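Local coordinates for uncharacterized protein PA2218 (Pseudomonas aeruginosa, PDB 2HDW) that is of unknown function but adopts the alpha/beta hydrolase fold and is probably a hydrolase, at residues A[85-90]-A[124-129]; A[143-148]-A[283-288]; A[247-252]-A[277-282]; A[299-304]-A[328-333]; A[308-313]-A[333-338]. All blocks are in the same frame, centred on the assembly; numbering follows the deposited sequence.

Contact 1. Residues A[85-90]-A[124-129]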
# COMPACT_ATOMS: atom_id res chain seq x y z
N LEU A 85 -14.06 -3.68 -5.08
CA LEU A 85 -14.74 -4.16 -3.89
C LEU A 85 -15.09 -5.63 -4.08
O LEU A 85 -15.67 -6.01 -5.09
CB LEU A 85 -16.02 -3.36 -3.67
CG LEU A 85 -16.96 -3.77 -2.54
CD1 LEU A 85 -16.31 -3.50 -1.19
CD2 LEU A 85 -18.25 -2.99 -2.68
N TYR A 86 -14.72 -6.46 -3.10
CA TYR A 86 -14.99 -7.90 -3.15
C TYR A 86 -15.83 -8.31 -1.95
O TYR A 86 -15.51 -7.95 -0.82
CB TYR A 86 -13.68 -8.69 -3.13
CG TYR A 86 -12.73 -8.38 -4.26
CD1 TYR A 86 -12.69 -9.16 -5.42
CD2 TYR A 86 -11.85 -7.30 -4.17
CE1 TYR A 86 -11.79 -8.87 -6.46
CE2 TYR A 86 -10.96 -6.99 -5.19
CZ TYR A 86 -10.93 -7.78 -6.33
OH TYR A 86 -10.04 -7.46 -7.33
N LEU A 87 -16.89 -9.08 -2.19
CA LEU A 87 -17.75 -9.55 -1.12
C LEU A 87 -18.01 -11.05 -1.23
O LEU A 87 -18.05 -11.60 -2.33
CB LEU A 87 -19.11 -8.84 -1.14
CG LEU A 87 -19.17 -7.31 -1.04
CD1 LEU A 87 -18.72 -6.69 -2.36
CD2 LEU A 87 -20.60 -6.88 -0.73
N PRO A 88 -18.18 -11.73 -0.09
CA PRO A 88 -18.44 -13.17 -0.09
C PRO A 88 -19.85 -13.39 -0.66
O PRO A 88 -20.70 -12.51 -0.53
CB PRO A 88 -18.37 -13.54 1.40
CG PRO A 88 -17.49 -12.47 2.00
CD PRO A 88 -17.95 -11.23 1.28
N LYS A 89 -20.08 -14.53 -1.30
CA LYS A 89 -21.39 -14.84 -1.87
C LYS A 89 -22.24 -15.59 -0.84
O LYS A 89 -21.71 -16.11 0.15
CB LYS A 89 -21.25 -15.72 -3.11
CG LYS A 89 -20.70 -15.04 -4.35
CD LYS A 89 -20.70 -16.00 -5.53
CE LYS A 89 -20.24 -15.34 -6.82
NZ LYS A 89 -21.16 -14.24 -7.22
N ASN A 90 -23.55 -15.66 -1.08
CA ASN A 90 -24.47 -16.36 -0.17
C ASN A 90 -24.22 -15.96 1.28
O ASN A 90 -23.93 -16.80 2.14
CB ASN A 90 -24.29 -17.87 -0.33
CG ASN A 90 -24.62 -18.36 -1.73
OD1 ASN A 90 -24.01 -19.30 -2.23
ND2 ASN A 90 -25.61 -17.72 -2.35
N GLY A 124 -14.27 -14.85 3.94
CA GLY A 124 -15.42 -14.32 4.66
C GLY A 124 -15.46 -12.83 4.98
O GLY A 124 -16.36 -12.38 5.69
N PHE A 125 -14.51 -12.06 4.47
CA PHE A 125 -14.50 -10.62 4.73
C PHE A 125 -14.94 -9.82 3.51
O PHE A 125 -14.82 -10.27 2.38
CB PHE A 125 -13.08 -10.17 5.13
CG PHE A 125 -12.54 -10.85 6.37
CD1 PHE A 125 -12.74 -10.30 7.63
CD2 PHE A 125 -11.85 -12.06 6.27
CE1 PHE A 125 -12.26 -10.94 8.78
CE2 PHE A 125 -11.36 -12.71 7.42
CZ PHE A 125 -11.57 -12.14 8.67
N VAL A 126 -15.49 -8.63 3.75
CA VAL A 126 -15.86 -7.74 2.66
C VAL A 126 -14.54 -6.99 2.48
O VAL A 126 -14.00 -6.50 3.46
CB VAL A 126 -16.95 -6.74 3.07
CG1 VAL A 126 -17.05 -5.63 2.04
CG2 VAL A 126 -18.29 -7.46 3.20
N THR A 127 -14.02 -6.91 1.26
CA THR A 127 -12.74 -6.24 1.06
C THR A 127 -12.70 -5.19 -0.03
O THR A 127 -13.55 -5.16 -0.93
CB THR A 127 -11.63 -7.26 0.78
OG1 THR A 127 -11.91 -7.94 -0.45
CG2 THR A 127 -11.56 -8.29 1.91
N LEU A 128 -11.68 -4.34 0.04
CA LEU A 128 -11.52 -3.26 -0.91
C LEU A 128 -10.03 -2.98 -1.19
O LEU A 128 -9.25 -2.80 -0.26
CB LEU A 128 -12.19 -2.01 -0.34
CG LEU A 128 -12.33 -0.72 -1.14
CD1 LEU A 128 -13.20 -0.96 -2.37
CD2 LEU A 128 -12.95 0.35 -0.25
N ALA A 129 -9.66 -2.98 -2.47
CA ALA A 129 -8.30 -2.68 -2.89
C ALA A 129 -8.45 -1.38 -3.68
O ALA A 129 -9.24 -1.31 -4.63
CB ALA A 129 -7.75 -3.80 -3.79
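Tyr86 and Thr127 face each other as the hydrogen-bonded antiparallel pair that joins strand 80-88 to strand 126-130, an antiparallel step of the alpha/beta hydrolase sheet. Their backbones exchange two bonds: Tyr86 N gives its hydrogen to Thr127 O at 2.8 Å, and Thr127 N gives its own to Tyr86 O, nearly straight at 174°. On the same face of the sheet, Thr127 OG1 sits 3.3 Å from Tyr86 CB. Its chi1 of 64° sets OG1 between the backbone N and the carbonyl carbon. The beta-branched threonine suits a strand, and its buried hydroxyl is satisfied by Ala117 O of helix 112-122, the helix that also packs on the tyrosine ring.

The other face is aliphatic. Leu85 and Leu128 form the non-hydrogen-bonded pair, with CD1 of Leu128 3.9 Å from Leu85 CB. Leu85 turns its CG anti to the backbone N (chi1 175°), and its CD1 meets Val126 CG1 at 3.9 Å. Branched apolar side chains fit this buried place because they fill it without needing polar partners.

Further out, Gly124 has positive phi as the C-prime residue of the Schellman motif ending helix 112-122. Pro88, which has no N-H to offer a neighbouring strand, lays its ring beside this turn, its CG 3.6 Å from Gly124 C and its CD 3.5 Å from the buried Phe125 O.

Contact 2. Residues A[143-148]-A[283-288]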
# COMPACT_ATOMS: atom_id res chain seq x y z
N ARG A 143 -0.32 13.56 -12.59
CA ARG A 143 -0.38 12.13 -12.38
C ARG A 143 0.89 11.64 -11.69
O ARG A 143 1.96 12.23 -11.84
CB ARG A 143 -0.55 11.39 -13.71
CG ARG A 143 -1.82 11.77 -14.45
CD ARG A 143 -3.04 11.51 -13.56
NE ARG A 143 -3.17 10.10 -13.21
CZ ARG A 143 -4.08 9.63 -12.37
NH1 ARG A 143 -4.93 10.46 -11.77
NH2 ARG A 143 -4.16 8.32 -12.13
N ASN A 144 0.75 10.58 -10.91
CA ASN A 144 1.88 9.97 -10.22
C ASN A 144 2.73 10.84 -9.31
O ASN A 144 3.96 10.91 -9.45
CB ASN A 144 2.78 9.27 -11.24
CG ASN A 144 2.08 8.12 -11.94
OD1 ASN A 144 0.99 7.71 -11.53
ND2 ASN A 144 2.70 7.58 -12.98
N VAL A 145 2.07 11.51 -8.37
CA VAL A 145 2.77 12.31 -7.37
C VAL A 145 2.30 11.65 -6.07
O VAL A 145 1.23 11.05 -6.04
CB VAL A 145 2.37 13.81 -7.43
CG1 VAL A 145 0.90 13.98 -7.17
CG2 VAL A 145 3.19 14.60 -6.41
N ALA A 146 3.11 11.71 -5.01
CA ALA A 146 2.72 11.09 -3.75
C ALA A 146 3.04 11.97 -2.55
O ALA A 146 3.77 12.95 -2.67
CB ALA A 146 3.42 9.73 -3.59
N SER A 147 2.50 11.60 -1.39
CA SER A 147 2.71 12.36 -0.16
C SER A 147 2.36 11.47 1.03
O SER A 147 1.38 10.74 0.99
CB SER A 147 1.81 13.60 -0.18
OG SER A 147 1.41 13.98 1.13
N PRO A 148 3.18 11.51 2.10
CA PRO A 148 2.85 10.65 3.24
C PRO A 148 1.55 11.08 3.90
O PRO A 148 0.81 10.24 4.44
CB PRO A 148 4.06 10.84 4.16
CG PRO A 148 4.49 12.24 3.87
CD PRO A 148 4.39 12.31 2.36
N ALA A 283 6.91 6.03 -13.38
CA ALA A 283 7.64 6.70 -12.30
C ALA A 283 6.89 7.83 -11.65
O ALA A 283 5.91 8.34 -12.18
CB ALA A 283 8.96 7.23 -12.83
N TRP A 284 7.38 8.23 -10.48
CA TRP A 284 6.79 9.35 -9.76
C TRP A 284 7.43 10.59 -10.35
O TRP A 284 8.43 10.50 -11.08
CB TRP A 284 7.15 9.31 -8.27
CG TRP A 284 6.70 8.08 -7.55
CD1 TRP A 284 7.48 7.05 -7.11
CD2 TRP A 284 5.36 7.77 -7.16
NE1 TRP A 284 6.71 6.11 -6.47
CE2 TRP A 284 5.40 6.53 -6.48
CE3 TRP A 284 4.12 8.41 -7.31
CZ2 TRP A 284 4.26 5.91 -5.96
CZ3 TRP A 284 2.98 7.80 -6.79
CH2 TRP A 284 3.06 6.56 -6.13
N THR A 285 6.87 11.75 -10.04
CA THR A 285 7.43 13.01 -10.51
C THR A 285 8.78 13.10 -9.82
O THR A 285 8.97 12.52 -8.75
CB THR A 285 6.58 14.20 -10.04
OG1 THR A 285 6.48 14.16 -8.61
CG2 THR A 285 5.19 14.14 -10.66
N MET A 286 9.71 13.83 -10.43
CA MET A 286 11.04 13.98 -9.86
C MET A 286 11.00 14.65 -8.48
O MET A 286 11.82 14.35 -7.62
CB MET A 286 11.95 14.78 -10.80
CG MET A 286 12.45 13.98 -12.02
SD MET A 286 13.64 14.88 -13.06
CE MET A 286 15.11 14.66 -12.10
N THR A 287 10.04 15.54 -8.25
CA THR A 287 9.99 16.21 -6.95
C THR A 287 9.14 15.55 -5.86
O THR A 287 8.98 16.10 -4.76
CB THR A 287 9.58 17.70 -7.12
OG1 THR A 287 8.35 17.79 -7.85
CG2 THR A 287 10.66 18.46 -7.87
N THR A 288 8.62 14.35 -6.13
CA THR A 288 7.80 13.64 -5.14
C THR A 288 8.46 13.46 -3.77
O THR A 288 7.82 13.62 -2.74
CB THR A 288 7.35 12.25 -5.68
OG1 THR A 288 6.21 12.41 -6.54
CG2 THR A 288 7.00 11.30 -4.54
O HOH W 1 5.53 14.97 -2.77
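Asn144 and Trp284 bring two irregular backbones together, their CA atoms 5.0 Å apart, and Asn144 O receives the N-H of Thr285 at 3.1 Å with a bent angle of 140° at the hydrogen. The same oxygen lies near the plane of the Trp284 indole, at its edge, 3.3 Å from CE3. The asparagine side chain adds a weak hydrogen bond from ND2 to Ala283 O. Positive phi and psi at Asn144, a conformation asparagine tolerates well, accompany this turn of the chain.

Trp284 supplies the broad apolar surface. Its CG is anti to the carbonyl carbon (chi1 -60°), and the six-membered ring receives Ala146 CB over one face, 4.1 Å from the ring centroid, in a CH-pi contact offset toward the rim near CZ3. A methyl is small enough to settle on the ring while the alanine backbone stays close to Thr288, whose CG2 also touches that CB at 4.0 Å. Beside it, the hydroxyls of Thr285 and Thr288 bond each other at 2.7 Å across a type I beta turn, and Val145 CG2 lies against Thr288 OG1. A water donates to both Ala146 O and Thr288 O, bridging the two backbones.

Phe105 and Tyr249 also meet the indole, and Ser147 N-caps helix 148-164. The contact thus joins the loop after strand 126-130 to the loop before helix 289-292, a buried packing of connecting loops around a tryptophan, within the alpha/beta hydrolase fold.

Contact 3. Residues A[247-252]-A[277-282]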
# COMPACT_ATOMS: atom_id res chain seq x y z
N PRO A 247 13.34 8.62 -14.20
CA PRO A 247 13.56 7.62 -15.24
C PRO A 247 12.67 6.40 -14.98
O PRO A 247 12.30 6.13 -13.84
CB PRO A 247 15.04 7.29 -15.09
CG PRO A 247 15.62 8.59 -14.61
CD PRO A 247 14.61 9.02 -13.57
N PRO A 248 12.30 5.65 -16.04
CA PRO A 248 11.44 4.46 -15.90
C PRO A 248 11.88 3.54 -14.76
O PRO A 248 13.06 3.26 -14.59
CB PRO A 248 11.56 3.79 -17.26
CG PRO A 248 11.69 4.96 -18.18
CD PRO A 248 12.69 5.84 -17.45
N TYR A 249 10.90 3.07 -13.99
CA TYR A 249 11.13 2.20 -12.84
C TYR A 249 11.31 0.71 -13.17
O TYR A 249 10.65 0.17 -14.06
CB TYR A 249 9.98 2.35 -11.84
CG TYR A 249 10.12 3.51 -10.88
CD1 TYR A 249 10.74 4.70 -11.26
CD2 TYR A 249 9.60 3.42 -9.59
CE1 TYR A 249 10.86 5.77 -10.36
CE2 TYR A 249 9.71 4.48 -8.69
CZ TYR A 249 10.34 5.65 -9.08
OH TYR A 249 10.44 6.68 -8.18
N ASN A 250 12.19 0.07 -12.41
CA ASN A 250 12.48 -1.35 -12.52
C ASN A 250 13.00 -1.86 -13.86
O ASN A 250 12.60 -2.92 -14.34
CB ASN A 250 11.25 -2.16 -12.10
CG ASN A 250 10.95 -2.01 -10.62
OD1 ASN A 250 9.85 -1.61 -10.23
ND2 ASN A 250 11.94 -2.31 -9.79
N GLU A 251 13.91 -1.10 -14.46
CA GLU A 251 14.52 -1.51 -15.72
C GLU A 251 15.94 -1.91 -15.33
O GLU A 251 16.67 -1.13 -14.72
CB GLU A 251 14.54 -0.36 -16.73
CG GLU A 251 13.15 0.20 -17.01
CD GLU A 251 12.99 0.73 -18.43
OE1 GLU A 251 13.84 1.55 -18.86
OE2 GLU A 251 12.01 0.33 -19.10
N LEU A 252 16.33 -3.14 -15.65
CA LEU A 252 17.65 -3.63 -15.28
C LEU A 252 18.74 -3.26 -16.28
O LEU A 252 18.57 -3.39 -17.49
CB LEU A 252 17.59 -5.14 -15.09
CG LEU A 252 16.56 -5.61 -14.05
CD1 LEU A 252 16.49 -7.12 -14.05
CD2 LEU A 252 16.93 -5.08 -12.67
N ALA A 277 0.68 0.97 -13.32
CA ALA A 277 1.53 1.06 -12.13
C ALA A 277 2.82 1.85 -12.33
O ALA A 277 3.50 1.72 -13.35
CB ALA A 277 1.88 -0.35 -11.63
N VAL A 278 3.14 2.68 -11.33
CA VAL A 278 4.37 3.47 -11.35
C VAL A 278 5.56 2.51 -11.44
O VAL A 278 6.48 2.72 -12.22
CB VAL A 278 4.52 4.29 -10.04
CG1 VAL A 278 5.99 4.67 -9.82
CG2 VAL A 278 3.66 5.55 -10.12
N ASN A 279 5.52 1.46 -10.64
CA ASN A 279 6.61 0.50 -10.61
C ASN A 279 6.75 -0.32 -11.89
O ASN A 279 7.82 -0.88 -12.15
CB ASN A 279 6.48 -0.41 -9.39
CG ASN A 279 6.54 0.37 -8.09
OD1 ASN A 279 7.11 1.46 -8.04
ND2 ASN A 279 5.96 -0.19 -7.02
N SER A 280 5.70 -0.39 -12.69
CA SER A 280 5.76 -1.15 -13.93
C SER A 280 6.20 -0.29 -15.12
O SER A 280 5.43 -0.05 -16.04
CB SER A 280 4.41 -1.80 -14.24
OG SER A 280 4.16 -2.92 -13.41
N GLY A 281 7.45 0.17 -15.09
CA GLY A 281 7.97 0.96 -16.20
C GLY A 281 7.66 2.44 -16.23
O GLY A 281 8.04 3.13 -17.18
N ASN A 282 6.97 2.96 -15.21
CA ASN A 282 6.68 4.38 -15.17
C ASN A 282 7.48 5.03 -14.05
O ASN A 282 8.61 4.61 -13.79
CB ASN A 282 5.17 4.61 -15.00
CG ASN A 282 4.38 4.06 -16.17
OD1 ASN A 282 3.75 3.01 -16.06
ND2 ASN A 282 4.43 4.75 -17.30
O HOH W 2 9.33 1.66 -19.21
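Val278 meets Tyr249 first as the chain runs through 277-282: the two side chains lie side by side and point the same way. CG1 of the valine is 3.8 Å from Tyr249 CD2 and makes an off-centre CH-pi contact with the ring. A beta-branched valine suits this place, offering a methyl to the aromatic ring without a polar atom to satisfy.

Asn279 follows, with its amide nearly coplanar with the phenol ring, 8° apart, and OD1 lies at the ring edge, 3.5 Å from Tyr249 CD2. This would place the partly negative oxygen near the slightly positive ring hydrogens. Asn279 ND2 donates to Phe105 O, which would help fix the amide's rotation.

Ser280 is the centre of an inverse gamma turn and leads into Gly281, whose positive phi would press a CB against the preceding carbonyl oxygen. Gly281 N reaches Tyr249 O in a weak bond of 3.4 Å, while Gly281 O takes a water that also donates to Glu251 OE2. Pro248 CB rests 3.6 Å from Gly281 O. Asn282 O then accepts the shorter bond from Tyr249 N, 2.8 Å, with the donor in the carbonyl plane.

The contact pairs two partly buried loops, one on each side of helix 258-267 in sequence. That helix touches Asn250 through Tyr263 and Tyr267, and segment 277-282 leads on toward helix 289-292.

Contact 4. Residues A[299-304]-A[328-333]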
# COMPACT_ATOMS: atom_id res chain seq x y z
N THR A 299 4.88 8.56 13.93
CA THR A 299 5.20 9.27 15.16
C THR A 299 4.36 8.76 16.33
O THR A 299 4.86 8.57 17.44
CB THR A 299 4.93 10.78 15.03
OG1 THR A 299 5.71 11.31 13.95
CG2 THR A 299 5.32 11.51 16.32
N TYR A 300 3.08 8.52 16.06
CA TYR A 300 2.14 8.08 17.08
C TYR A 300 1.80 6.59 17.03
O TYR A 300 0.71 6.18 17.45
CB TYR A 300 0.88 8.93 16.97
CG TYR A 300 1.18 10.41 17.09
CD1 TYR A 300 1.38 10.98 18.34
CD2 TYR A 300 1.33 11.22 15.96
CE1 TYR A 300 1.72 12.33 18.48
CE2 TYR A 300 1.68 12.57 16.08
CZ TYR A 300 1.87 13.11 17.35
OH TYR A 300 2.22 14.44 17.51
N ILE A 301 2.74 5.79 16.55
CA ILE A 301 2.53 4.35 16.43
C ILE A 301 2.12 3.66 17.73
O ILE A 301 1.37 2.69 17.71
CB ILE A 301 3.79 3.67 15.84
CG1 ILE A 301 3.49 2.21 15.53
CG2 ILE A 301 4.97 3.83 16.80
CD1 ILE A 301 4.60 1.51 14.78
N LYS A 302 2.60 4.16 18.87
CA LYS A 302 2.26 3.56 20.15
C LYS A 302 0.80 3.79 20.53
O LYS A 302 0.28 3.14 21.45
CB LYS A 302 3.16 4.10 21.26
CG LYS A 302 4.61 3.65 21.16
CD LYS A 302 5.45 4.30 22.26
CE LYS A 302 6.89 3.78 22.23
NZ LYS A 302 7.76 4.49 23.21
N GLU A 303 0.14 4.70 19.83
CA GLU A 303 -1.26 5.01 20.11
C GLU A 303 -2.23 4.13 19.35
O GLU A 303 -3.44 4.38 19.33
CB GLU A 303 -1.53 6.50 19.88
CG GLU A 303 -0.90 7.35 20.98
CD GLU A 303 -1.07 8.83 20.78
OE1 GLU A 303 -2.12 9.25 20.25
OE2 GLU A 303 -0.16 9.59 21.17
N ILE A 304 -1.70 3.09 18.72
CA ILE A 304 -2.53 2.11 18.04
C ILE A 304 -3.04 1.26 19.20
O ILE A 304 -4.21 0.87 19.24
CB ILE A 304 -1.71 1.25 17.05
CG1 ILE A 304 -1.42 2.06 15.78
CG2 ILE A 304 -2.47 -0.03 16.69
CD1 ILE A 304 -0.44 1.40 14.81
N ALA A 328 9.70 -2.54 17.22
CA ALA A 328 10.34 -2.00 18.42
C ALA A 328 9.69 -0.70 18.86
O ALA A 328 9.57 -0.43 20.06
CB ALA A 328 11.83 -1.77 18.17
N ALA A 329 9.27 0.10 17.88
CA ALA A 329 8.63 1.39 18.15
C ALA A 329 7.20 1.25 18.68
O ALA A 329 6.73 2.10 19.43
CB ALA A 329 8.62 2.23 16.89
N ALA A 330 6.52 0.18 18.27
CA ALA A 330 5.14 -0.06 18.68
C ALA A 330 4.98 -0.53 20.12
O ALA A 330 5.96 -0.83 20.80
CB ALA A 330 4.50 -1.09 17.74
N ALA A 331 3.74 -0.58 20.58
CA ALA A 331 3.42 -1.01 21.94
C ALA A 331 2.53 -2.24 21.87
O ALA A 331 1.90 -2.49 20.84
CB ALA A 331 2.69 0.11 22.68
N GLU A 332 2.48 -3.03 22.94
CA GLU A 332 1.63 -4.22 22.96
C GLU A 332 0.18 -3.74 22.93
O GLU A 332 -0.13 -2.66 23.43
CB GLU A 332 1.88 -5.05 24.22
CG GLU A 332 3.27 -5.67 24.32
CD GLU A 332 3.50 -6.79 23.32
OE1 GLU A 332 4.66 -7.27 23.22
OE2 GLU A 332 2.54 -7.22 22.65
N PRO A 333 -0.73 -4.52 22.34
CA PRO A 333 -0.47 -5.82 21.70
C PRO A 333 0.18 -5.72 20.32
O PRO A 333 -0.32 -5.03 19.43
CB PRO A 333 -1.86 -6.45 21.64
CG PRO A 333 -2.74 -5.26 21.43
CD PRO A 333 -2.17 -4.22 22.36
O HOH W 3 1.32 0.40 19.32
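Ile301 overlaps the end of helix 320-329, spreading its two branches over consecutive alanines. This helix is the connection of the beta-alpha-beta crossover between strands 309-314 and 334-339, part of the alpha/beta hydrolase fold, and the contact packs the short 3-10 segment 301-303 against its C-terminal end. CG1 of Ile301 is anti to the backbone N (chi1 -172°), and CD1 beyond it comes within 3.9 Å of Ala330 CB. The other branch, CG2, meets Ala329 CB at 4.0 Å. Alanine methyls at the helix end suit the place, since they let the isoleucine come close to the backbone, and its branching covers both methyls.

Ala330 is the first residue to leave helical angles, and its methyl also touches Ile309 on the neighbouring strand. Ala331 lies in the extended part beyond, with CB 4.1 Å from Lys302 O. No direct hydrogen bond joins the two segments. A water does the polar work, accepting from Ala331 N at 2.9 Å and lying within hydrogen-bonding distance of Ile301 O.

On the exposed side, Lys302 is extended beyond CG; a long aliphatic chain suits such a position, since it can lie over the helix end and still carry its charge to solvent. Its methylenes pass over the carbonyl oxygen of Ala329, which lies 3.1 Å from Lys302 CG and 3.3 Å from CE.

Contact 5. Residues A[308-313]-A[333-338]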
# COMPACT_ATOMS: atom_id res chain seq x y z
N PRO A 308 -4.54 -4.21 18.40
CA PRO A 308 -3.46 -5.10 17.97
C PRO A 308 -2.80 -4.85 16.61
O PRO A 308 -3.45 -4.44 15.65
CB PRO A 308 -4.12 -6.46 18.03
CG PRO A 308 -5.48 -6.14 17.46
CD PRO A 308 -5.85 -4.84 18.17
N ILE A 309 -1.50 -5.15 16.56
CA ILE A 309 -0.71 -5.01 15.34
C ILE A 309 -0.00 -6.33 15.06
O ILE A 309 0.56 -6.95 15.96
CB ILE A 309 0.41 -3.97 15.48
CG1 ILE A 309 -0.16 -2.59 15.81
CG2 ILE A 309 1.20 -3.89 14.18
CD1 ILE A 309 0.93 -1.56 16.06
N LEU A 310 -0.04 -6.76 13.80
CA LEU A 310 0.64 -7.98 13.38
C LEU A 310 1.49 -7.61 12.18
O LEU A 310 0.97 -7.34 11.10
CB LEU A 310 -0.37 -9.07 12.98
CG LEU A 310 0.24 -10.30 12.27
CD1 LEU A 310 1.27 -10.96 13.19
CD2 LEU A 310 -0.85 -11.29 11.90
N LEU A 311 2.80 -7.54 12.37
CA LEU A 311 3.69 -7.21 11.26
C LEU A 311 4.25 -8.52 10.72
O LEU A 311 4.82 -9.31 11.47
CB LEU A 311 4.82 -6.29 11.73
CG LEU A 311 4.35 -4.99 12.40
CD1 LEU A 311 4.26 -5.21 13.90
CD2 LEU A 311 5.32 -3.85 12.10
N ILE A 312 4.06 -8.76 9.43
CA ILE A 312 4.51 -9.99 8.78
C ILE A 312 5.67 -9.68 7.83
O ILE A 312 5.62 -8.70 7.09
CB ILE A 312 3.34 -10.62 7.98
CG1 ILE A 312 2.13 -10.77 8.90
CG2 ILE A 312 3.76 -11.97 7.40
CD1 ILE A 312 0.90 -11.38 8.24
N HIS A 313 6.71 -10.51 7.85
CA HIS A 313 7.86 -10.25 6.98
C HIS A 313 8.70 -11.50 6.67
O HIS A 313 8.89 -12.37 7.53
CB HIS A 313 8.77 -9.19 7.62
CG HIS A 313 9.34 -8.22 6.63
ND1 HIS A 313 9.06 -6.87 6.67
CD2 HIS A 313 10.14 -8.41 5.55
CE1 HIS A 313 9.65 -6.27 5.65
NE2 HIS A 313 10.31 -7.18 4.96
N PRO A 333 -0.73 -4.52 22.34
CA PRO A 333 -0.47 -5.82 21.70
C PRO A 333 0.18 -5.72 20.32
O PRO A 333 -0.32 -5.03 19.43
CB PRO A 333 -1.86 -6.45 21.64
CG PRO A 333 -2.74 -5.26 21.43
CD PRO A 333 -2.17 -4.22 22.36
N LYS A 334 1.30 -6.41 20.16
CA LYS A 334 2.02 -6.41 18.89
C LYS A 334 2.71 -7.74 18.64
O LYS A 334 3.05 -8.46 19.58
CB LYS A 334 3.07 -5.29 18.87
CG LYS A 334 4.14 -5.41 19.95
CD LYS A 334 5.18 -4.28 19.85
CE LYS A 334 6.23 -4.39 20.95
NZ LYS A 334 7.27 -3.31 20.87
N GLU A 335 2.89 -8.09 17.37
CA GLU A 335 3.58 -9.32 17.03
C GLU A 335 4.33 -9.18 15.72
O GLU A 335 3.80 -8.66 14.74
CB GLU A 335 2.61 -10.50 16.89
CG GLU A 335 3.35 -11.80 16.57
CD GLU A 335 2.44 -12.95 16.18
OE1 GLU A 335 1.33 -13.05 16.74
OE2 GLU A 335 2.84 -13.77 15.33
N LEU A 336 5.57 -9.65 15.73
CA LEU A 336 6.39 -9.64 14.53
C LEU A 336 6.46 -11.10 14.08
O LEU A 336 7.05 -11.94 14.77
CB LEU A 336 7.79 -9.10 14.82
CG LEU A 336 8.81 -9.29 13.68
CD1 LEU A 336 8.21 -8.85 12.35
CD2 LEU A 336 10.07 -8.50 14.01
N LEU A 337 5.84 -11.40 12.95
CA LEU A 337 5.81 -12.76 12.42
C LEU A 337 6.77 -12.88 11.24
O LEU A 337 6.56 -12.26 10.21
CB LEU A 337 4.39 -13.10 11.98
CG LEU A 337 4.10 -14.49 11.40
CD1 LEU A 337 4.45 -15.58 12.41
CD2 LEU A 337 2.61 -14.56 11.04
N ILE A 338 7.80 -13.70 11.41
CA ILE A 338 8.79 -13.90 10.36
C ILE A 338 8.49 -15.17 9.56
O ILE A 338 8.29 -16.24 10.14
CB ILE A 338 10.22 -14.02 10.97
CG1 ILE A 338 10.57 -12.73 11.72
CG2 ILE A 338 11.24 -14.30 9.88
CD1 ILE A 338 10.49 -11.46 10.87
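Leu310 and Leu337 make the apolar centre on one face of two parallel strands, with CD1 of Leu310 4.0 Å from Leu337 CB. Helix 356-366 packs on this face, through Phe362 on Leu310 and Ile359 on Ile312. Across the sheet, Leu336 turns its CG anti to the backbone N (chi1 169°), and its CD1 lies 4.3 Å from Leu311 CB. Helix 320-329, which links the two strands in sequence, packs on that face, completing a right-handed beta-alpha-beta crossover of the alpha/beta hydrolase fold. Branched aliphatic residues suit both faces, since each is covered by a helix.

Between the faces runs the parallel ladder. Five backbone bonds alternate in direction: Ile309 N to Pro333 O and Glu335 N to Ile309 O at one end, then Leu311 N to Glu335 O at 2.8 Å, Leu337 N to Leu311 O, and His313 N to Leu337 O. The first two are the more bent, and Leu337 N is the straightest at 170°. Pro308 and Pro333 close the ladder's start, CB of the first 3.9 Å from CG of the second.

The polar side chains have partners outside the two strands. Partly exposed Glu335 lies beside Leu310, its CD 3.8 Å from Leu310 CD1, and its carboxylate forms a salt bridge with Arg358. Lys334 NZ, also partly exposed, is hydrogen-bonded to Tyr327 O and Ala330 O. In buried His313, ND1 and NE2 bond Ser323 OG and Ser319 OG respectively. The chemistry implies that backbone ladder and apolar faces unite the strands, while polar side chains tie them to adjoining elements.

Overall arrangement
Contacts 1 and 5 belong to the same sheet, their centres about 24 Å apart, and both combine backbone ladders with apolar faces; the first is a buried antiparallel step, the second a partly buried parallel pair that includes an outermost strand. Contact 4 touches contact 5 and shares Pro333 with it, adding apolar packing and a bridging water, without direct hydrogen bonds, at the helix end of the same crossover. Contacts 2 and 3, across the chain's centre from contact 5, join loops through aromatic rings and isolated backbone bonds. They touch through Trp284 and Tyr249, and contact 3 is nested within the chain loop that contact 2 closes. Contact 2 is the more buried; contact 3 includes exposed residues.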